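Local coordinates for protein predicted sugar phosphatases of the HAD superfamily (Cytophaga hutchinsonii, PDB 2HX1) that is probably a magnesium-dependent phosphatase of the HAD superfamily, thought to hydrolyse sugar phosphates, at residues I81-Y90 against F202-A213. Residues are numbered along the deposited sequence; the frame is centred on the assembly and turned at random. Where two conformers were deposited one is given.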
loop_
_atom_site.group_PDB
_atom_site.type_symbol
_atom_site.label_atom_id
_atom_site.label_comp_id
_atom_site.label_asym_id
_atom_site.label_seq_id
_atom_site.Cartn_x
_atom_site.Cartn_y
_atom_site.Cartn_z
ATOM N N ILE A 81 21.803 16.679 16.911
ATOM C CA ILE A 81 21.372 15.324 17.199
ATOM C C ILE A 81 20.836 14.730 15.905
ATOM O O ILE A 81 19.860 15.205 15.355
ATOM C CB ILE A 81 20.257 15.295 18.265
ATOM C CG1 ILE A 81 20.660 16.101 19.517
ATOM C CG2 ILE A 81 19.935 13.851 18.606
ATOM C CD1 ILE A 81 19.454 16.490 20.421
ATOM N N SER A 82 21.480 13.681 15.425
ATOM C CA SER A 82 21.229 13.158 14.109
ATOM C C SER A 82 20.873 11.687 14.183
ATOM O O SER A 82 21.387 10.973 15.048
ATOM C CB SER A 82 22.550 13.330 13.341
ATOM O OG SER A 82 22.656 12.468 12.240
ATOM N N SER A 83 20.081 11.208 13.236
ATOM C CA SER A 83 19.666 9.805 13.265
ATOM C C SER A 83 20.854 8.883 12.981
ATOM O O SER A 83 20.839 7.717 13.372
ATOM C CB SER A 83 18.504 9.533 12.319
ATOM O OG SER A 83 18.899 9.692 10.988
ATOM N N GLY A 84 21.904 9.408 12.358
ATOM C CA GLY A 84 23.131 8.630 12.184
ATOM C C GLY A 84 23.742 8.148 13.491
ATOM O O GLY A 84 24.413 7.104 13.525
HETATM N N MSE A 85 23.493 8.884 14.574
HETATM C CA MSE A 85 23.962 8.461 15.892
HETATM C C MSE A 85 23.257 7.178 16.341
HETATM O O MSE A 85 23.869 6.307 16.977
HETATM C CB MSE A 85 23.746 9.575 16.906
HETATM C CG MSE A 85 24.647 10.797 16.624
HETATM SE SE MSE A 85 24.013 12.460 17.410
HETATM C CE MSE A 85 23.762 11.855 19.304
ATOM N N ILE A 86 21.973 7.053 16.002
ATOM C CA ILE A 86 21.220 5.877 16.357
ATOM C C ILE A 86 21.742 4.685 15.579
ATOM O O ILE A 86 21.962 3.601 16.142
ATOM C CB ILE A 86 19.712 5.997 16.059
ATOM C CG1 ILE A 86 19.085 7.202 16.766
ATOM C CG2 ILE A 86 19.012 4.701 16.491
ATOM C CD1 ILE A 86 17.674 7.484 16.301
ATOM N N THR A 87 21.937 4.881 14.282
ATOM C CA THR A 87 22.460 3.841 13.414
ATOM C C THR A 87 23.788 3.295 13.947
ATOM O O THR A 87 23.968 2.098 14.031
ATOM C CB THR A 87 22.709 4.378 12.025
ATOM O OG1 THR A 87 21.469 4.788 11.452
ATOM C CG2 THR A 87 23.352 3.334 11.141
ATOM N N LYS A 88 24.703 4.196 14.275
ATOM C CA LYS A 88 26.003 3.851 14.808
ATOM C C LYS A 88 25.875 2.989 16.048
ATOM O O LYS A 88 26.554 1.975 16.155
ATOM C CB LYS A 88 26.792 5.123 15.161
ATOM C CG LYS A 88 28.270 4.904 15.481
ATOM C CD LYS A 88 29.094 6.143 15.081
ATOM C CE LYS A 88 30.602 5.991 15.368
ATOM N NZ LYS A 88 31.248 4.880 14.612
ATOM N N GLU A 89 25.019 3.398 16.985
ATOM C CA GLU A 89 24.838 2.642 18.227
ATOM C C GLU A 89 24.211 1.286 17.975
ATOM O O GLU A 89 24.506 0.322 18.697
ATOM C CB GLU A 89 23.958 3.396 19.239
ATOM C CG GLU A 89 24.582 4.693 19.784
ATOM N N TYR A 90 23.339 1.211 16.965
ATOM C CA TYR A 90 22.685 -0.042 16.602
ATOM C C TYR A 90 23.672 -1.035 16.023
ATOM O O TYR A 90 23.659 -2.194 16.406
ATOM C CB TYR A 90 21.534 0.180 15.621
ATOM C CG TYR A 90 20.695 -1.061 15.400
ATOM C CD1 TYR A 90 21.070 -2.032 14.468
ATOM C CD2 TYR A 90 19.531 -1.264 16.120
ATOM C CE1 TYR A 90 20.297 -3.184 14.259
ATOM C CE2 TYR A 90 18.775 -2.422 15.947
ATOM C CZ TYR A 90 19.164 -3.368 15.011
ATOM O OH TYR A 90 18.392 -4.483 14.807
ATOM N N PHE A 202 15.347 4.812 11.226
ATOM C CA PHE A 202 15.691 5.567 12.437
ATOM C C PHE A 202 15.421 7.025 12.211
ATOM O O PHE A 202 15.623 7.549 11.097
ATOM C CB PHE A 202 17.166 5.387 12.798
ATOM C CG PHE A 202 17.518 3.980 13.293
ATOM C CD1 PHE A 202 16.814 3.398 14.338
ATOM C CD2 PHE A 202 18.567 3.280 12.734
ATOM C CE1 PHE A 202 17.150 2.128 14.821
ATOM C CE2 PHE A 202 18.911 2.012 13.210
ATOM C CZ PHE A 202 18.197 1.445 14.248
ATOM N N GLY A 203 14.955 7.672 13.269
ATOM C CA GLY A 203 14.751 9.107 13.268
ATOM C C GLY A 203 13.296 9.432 13.389
ATOM O O GLY A 203 12.449 8.537 13.517
ATOM N N LYS A 204 13.011 10.732 13.292
ATOM C CA LYS A 204 11.652 11.249 13.395
ATOM C C LYS A 204 10.785 10.511 12.383
ATOM O O LYS A 204 11.226 10.295 11.261
ATOM C CB LYS A 204 11.623 12.764 13.111
ATOM C CG LYS A 204 12.627 13.615 13.954
ATOM C CD LYS A 204 12.694 15.051 13.458
ATOM C CE LYS A 204 13.461 15.191 12.145
ATOM N NZ LYS A 204 13.743 16.599 11.829
ATOM N N PRO A 205 9.539 10.172 12.754
ATOM C CA PRO A 205 8.766 10.505 13.957
ATOM C C PRO A 205 8.976 9.621 15.209
ATOM O O PRO A 205 8.195 9.727 16.177
ATOM C CB PRO A 205 7.337 10.324 13.476
ATOM C CG PRO A 205 7.428 9.178 12.526
ATOM C CD PRO A 205 8.745 9.378 11.804
ATOM N N ASP A 206 10.005 8.768 15.205
ATOM C CA ASP A 206 10.405 8.037 16.421
ATOM C C ASP A 206 10.864 9.087 17.428
ATOM O O ASP A 206 11.038 10.252 17.067
ATOM C CB ASP A 206 11.578 7.078 16.172
ATOM C CG ASP A 206 11.218 5.867 15.273
ATOM O OD1 ASP A 206 10.007 5.625 14.962
ATOM O OD2 ASP A 206 12.189 5.143 14.914
ATOM N N SER A 207 11.080 8.654 18.672
ATOM C CA SER A 207 11.295 9.556 19.798
ATOM C C SER A 207 12.647 9.402 20.496
ATOM O O SER A 207 12.884 10.087 21.514
ATOM C CB SER A 207 10.193 9.347 20.819
ATOM O OG SER A 207 10.337 8.093 21.456
ATOM N N GLN A 208 13.532 8.534 19.976
ATOM C CA GLN A 208 14.827 8.303 20.636
ATOM C C GLN A 208 15.677 9.543 20.691
ATOM O O GLN A 208 16.290 9.813 21.713
ATOM C CB GLN A 208 15.637 7.142 20.016
ATOM C CG GLN A 208 14.990 5.747 20.206
ATOM C CD GLN A 208 15.967 4.577 19.993
ATOM O OE1 GLN A 208 16.871 4.373 20.794
ATOM N NE2 GLN A 208 15.775 3.807 18.915
HETATM N N MSE A 209 15.708 10.312 19.610
HETATM C CA MSE A 209 16.572 11.495 19.576
HETATM C C MSE A 209 16.070 12.558 20.550
HETATM O O MSE A 209 16.892 13.201 21.286
HETATM C CB MSE A 209 16.681 12.068 18.180
HETATM C CG MSE A 209 17.601 11.275 17.262
HETATM SE SE MSE A 209 17.739 12.138 15.521
HETATM C CE MSE A 209 15.903 12.157 14.893
ATOM N N PHE A 210 14.738 12.726 20.549
ATOM C CA PHE A 210 14.056 13.634 21.468
ATOM C C PHE A 210 14.399 13.247 22.888
ATOM O O PHE A 210 14.716 14.087 23.698
ATOM C CB PHE A 210 12.526 13.565 21.334
ATOM C CG PHE A 210 11.972 14.015 19.996
ATOM C CD1 PHE A 210 12.583 14.989 19.239
ATOM C CD2 PHE A 210 10.800 13.450 19.516
ATOM C CE1 PHE A 210 12.029 15.396 18.016
ATOM C CE2 PHE A 210 10.257 13.830 18.310
ATOM C CZ PHE A 210 10.869 14.815 17.551
HETATM N N MSE A 211 14.327 11.965 23.192
HETATM C CA MSE A 211 14.576 11.494 24.544
HETATM C C MSE A 211 16.029 11.776 24.996
HETATM O O MSE A 211 16.295 12.086 26.156
HETATM C CB MSE A 211 14.251 10.000 24.618
HETATM C CG MSE A 211 14.377 9.420 26.008
HETATM SE SE MSE A 211 13.346 10.384 27.448
HETATM C CE MSE A 211 11.511 9.534 27.390
ATOM N N PHE A 212 16.961 11.640 24.065
ATOM C CA PHE A 212 18.372 11.922 24.316
ATOM C C PHE A 212 18.594 13.405 24.681
ATOM O O PHE A 212 19.235 13.722 25.682
ATOM C CB PHE A 212 19.199 11.492 23.084
ATOM C CG PHE A 212 20.644 11.812 23.204
ATOM C CD1 PHE A 212 21.458 11.066 24.024
ATOM C CD2 PHE A 212 21.181 12.899 22.537
ATOM C CE1 PHE A 212 22.803 11.384 24.152
ATOM C CE2 PHE A 212 22.510 13.239 22.678
ATOM C CZ PHE A 212 23.325 12.487 23.469
ATOM N N ALA A 213 18.000 14.298 23.892
ATOM C CA ALA A 213 18.085 15.739 24.120
ATOM C C ALA A 213 17.383 16.090 25.427
ATOM O O ALA A 213 17.899 16.867 26.228
ATOM C CB ALA A 213 17.442 16.519 22.966
#
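Ile86 lays its CG2 methyl over one face of the Phe202 ring in a CH-pi contact, 3.6 Å from the ring centroid and 20° off the normal. The methyl sits off-centre, toward CD1 of Phe202. With CG2 of Ile86 anti to the backbone N, the CG1 branch runs on to Met209, and its CD1 lies 3.9 Å from Met209 CG, the two chains crossing at about a right angle. At the rim of the same ring, Tyr90 CD2 approaches Phe202 CZ near the Phe202 plane, at 3.6 Å; the two ring planes are inclined at 53°. Thr87 OG1 comes obliquely to Phe202 CD2. Replacing Phe202 by an alanine is likely to open a gap beside the Ile86 methyl and strip the Tyr90 ring of its aromatic neighbour. Further along, Met209, present as selenomethionine, bends at its end and rests its selenium against the backbone at the start of helix 83-94, 3.4 Å from Ser83 N. There Ser82 caps the helix, its OG accepting from Gly84 N while also bonded to Asp55 O. Ile81 CG2 lies 3.7 Å from Met209 CG, and Met85 CE meets the Phe212 ring at CE2, 3.9 Å away; Ile81, Met85 and Ile86 are each described in one of two modelled conformers. Gly203 CA passes 3.9 Å from Ser83 CB. The adjoining Lys204 reaches Asp20, a magnesium ligand, and Asp238 in salt bridges, while Gln208 NE2 bonds to Lys244 O of the second subunit. The contact thus sets strand 80-82, at the margin of the six-stranded parallel sheet, against helix 208-218, and the end of strand 199-202 against helix 83-94, where the chain returns to the Rossmann-like core of a HAD phosphatase and delivers a lysine to the metal site.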